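Local coordinates for NIF3-related protein (Bacillus cereus, PDB 2GX8) that is of unknown function but belongs to the Nif3 family, carries a two-zinc site and includes a probable regulatory domain, at residues H32-L37 with K369-K374. Numbering follows the deposited sequence.
Sequences HEIISL and KQLQEK
Helix 31-38 and helix 362-377 come closest in backbone at Leu37 and Lys374, CA atoms 6.9 Å apart; the axes of the two segments approach to 10.5 Å, with 120° between their N-to-C directions. No hydrogen bond joins the two segments, and the touching is light, burying 198 Å² in all. Ile34 and Leu371 make the methyl-to-methyl contact: methyl CG2 of Ile34, the shorter branch, meets methyl CD2 of Leu371 at 4.2 Å. Leu371 holds CG anti to its backbone N (chi1 -168°), which carries its branched end closer to helix 31-38 than its CB direction alone would suggest. Its other methyl, CD1, lies 4.4 Å from the carbonyl carbon of Leu37. Helix 31-38, near the modelled N-terminus, and helix 362-377, close to the C-terminal end, pair across 331 intervening residues; the second helix leads into strand 383-386, an outermost strand, within this chain, of the five-stranded mixed sheet, and Leu371 also packs on Ile384 of that strand. Leu37, partly exposed like Lys374, sets CD1 4.1 Å from the backbone O of Lys374. The aliphatic chain of Lys374, bent at chi2 and chi3, brings CE to 4.1 Å from the backbone O of Leu37. That same carbonyl oxygen is hydrogen-bonded to Ser40 OG, just beyond the helix, and the Lys374 side chain touches Ser40.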
loop_
_atom_site.group_PDB
_atom_site.type_symbol
_atom_site.label_atom_id
_atom_site.label_comp_id
_atom_site.label_asym_id
_atom_site.label_seq_id
_atom_site.Cartn_x
_atom_site.Cartn_y
_atom_site.Cartn_z
ATOM N N HIS C 32 33.213 12.827 17.573
ATOM C CA HIS C 32 32.918 13.333 16.228
ATOM C C HIS C 32 34.074 13.243 15.264
ATOM O O HIS C 32 33.883 12.934 14.088
ATOM C CB HIS C 32 32.463 14.782 16.257
ATOM C CG HIS C 32 31.134 14.996 16.897
ATOM N ND1 HIS C 32 29.993 14.358 16.465
ATOM C CD2 HIS C 32 30.746 15.849 17.873
ATOM C CE1 HIS C 32 28.966 14.766 17.191
ATOM N NE2 HIS C 32 29.394 15.679 18.044
ATOM N N GLU C 33 35.263 13.537 15.776
ATOM C CA GLU C 33 36.489 13.512 15.015
ATOM C C GLU C 33 36.800 12.096 14.607
ATOM O O GLU C 33 37.056 11.832 13.434
ATOM C CB GLU C 33 37.616 14.059 15.864
ATOM C CG GLU C 33 37.345 15.482 16.313
ATOM C CD GLU C 33 38.519 16.105 17.059
ATOM O OE1 GLU C 33 39.695 15.674 16.804
ATOM O OE2 GLU C 33 38.259 17.033 17.881
ATOM N N ILE C 34 36.784 11.189 15.573
ATOM C CA ILE C 34 37.026 9.768 15.299
ATOM C C ILE C 34 36.059 9.253 14.251
ATOM O O ILE C 34 36.461 8.696 13.241
ATOM C CB ILE C 34 36.921 8.958 16.594
ATOM C CG1 ILE C 34 38.021 9.462 17.538
ATOM C CG2 ILE C 34 37.035 7.456 16.322
ATOM C CD1 ILE C 34 37.996 8.876 18.899
ATOM N N ILE C 35 34.778 9.473 14.497
ATOM C CA ILE C 35 33.713 9.070 13.591
ATOM C C ILE C 35 33.908 9.684 12.215
ATOM O O ILE C 35 33.746 9.007 11.207
ATOM C CB ILE C 35 32.335 9.412 14.214
ATOM C CG1 ILE C 35 32.086 8.462 15.378
ATOM C CG2 ILE C 35 31.211 9.345 13.211
ATOM C CD1 ILE C 35 32.318 7.017 15.020
ATOM N N SER C 36 34.316 10.947 12.179
ATOM C CA SER C 36 34.552 11.630 10.918
ATOM C C SER C 36 35.704 10.977 10.142
ATOM O O SER C 36 35.702 10.984 8.918
ATOM C CB SER C 36 34.824 13.110 11.144
ATOM O OG SER C 36 34.686 13.810 9.936
ATOM N N LEU C 37 36.669 10.406 10.858
ATOM C CA LEU C 37 37.788 9.697 10.228
ATOM C C LEU C 37 37.420 8.275 9.832
ATOM O O LEU C 37 38.065 7.687 8.963
ATOM C CB LEU C 37 39.015 9.664 11.139
ATOM C CG LEU C 37 39.801 10.975 11.291
ATOM C CD1 LEU C 37 40.950 10.802 12.272
ATOM C CD2 LEU C 37 40.340 11.444 9.937
ATOM N N LYS C 369 42.711 -2.079 12.492
ATOM C CA LYS C 369 43.980 -1.683 11.863
ATOM C C LYS C 369 43.778 -0.368 11.110
ATOM O O LYS C 369 44.404 0.649 11.438
ATOM C CB LYS C 369 44.551 -2.752 10.909
ATOM C CG LYS C 369 45.809 -2.214 10.179
ATOM C CD LYS C 369 46.269 -2.920 8.861
ATOM C CE LYS C 369 47.301 -4.064 9.037
ATOM N NZ LYS C 369 46.759 -5.326 9.655
ATOM N N GLN C 370 42.906 -0.413 10.104
ATOM C CA GLN C 370 42.538 0.746 9.294
ATOM C C GLN C 370 42.350 2.001 10.146
ATOM O O GLN C 370 42.982 3.014 9.886
ATOM C CB GLN C 370 41.240 0.472 8.515
ATOM C CG GLN C 370 41.376 -0.413 7.281
ATOM C CD GLN C 370 40.022 -0.910 6.732
ATOM O OE1 GLN C 370 39.819 -1.008 5.515
ATOM N NE2 GLN C 370 39.099 -1.215 7.628
ATOM N N LEU C 371 41.498 1.924 11.171
ATOM C CA LEU C 371 41.219 3.086 12.019
ATOM C C LEU C 371 42.408 3.528 12.874
ATOM O O LEU C 371 42.659 4.722 12.986
ATOM C CB LEU C 371 39.951 2.897 12.870
ATOM C CG LEU C 371 39.413 4.154 13.578
ATOM C CD1 LEU C 371 39.010 5.236 12.562
ATOM C CD2 LEU C 371 38.259 3.856 14.531
ATOM N N GLN C 372 43.142 2.590 13.470
ATOM C CA GLN C 372 44.330 2.957 14.251
ATOM C C GLN C 372 45.301 3.736 13.359
ATOM O O GLN C 372 45.895 4.719 13.776
ATOM C CB GLN C 372 45.044 1.719 14.777
ATOM C CG GLN C 372 46.131 2.019 15.784
ATOM C CD GLN C 372 45.581 2.459 17.130
ATOM O OE1 GLN C 372 45.748 3.613 17.533
ATOM N NE2 GLN C 372 44.894 1.548 17.822
ATOM N N GLU C 373 45.443 3.281 12.121
ATOM C CA GLU C 373 46.313 3.876 11.112
ATOM C C GLU C 373 45.939 5.348 10.839
ATOM O O GLU C 373 46.822 6.209 10.751
ATOM C CB GLU C 373 46.197 3.008 9.853
ATOM C CG GLU C 373 47.268 3.107 8.797
ATOM C CD GLU C 373 47.177 1.967 7.767
ATOM O OE1 GLU C 373 46.559 0.908 8.046
ATOM O OE2 GLU C 373 47.750 2.131 6.672
ATOM N N LYS C 374 44.639 5.638 10.732
ATOM C CA LYS C 374 44.144 7.004 10.482
ATOM C C LYS C 374 44.332 7.934 11.677
ATOM O O LYS C 374 44.660 9.106 11.512
ATOM C CB LYS C 374 42.654 6.997 10.116
ATOM C CG LYS C 374 42.267 6.178 8.873
ATOM C CD LYS C 374 42.615 6.842 7.535
ATOM C CE LYS C 374 41.743 8.063 7.296
ATOM N NZ LYS C 374 41.895 8.582 5.917
#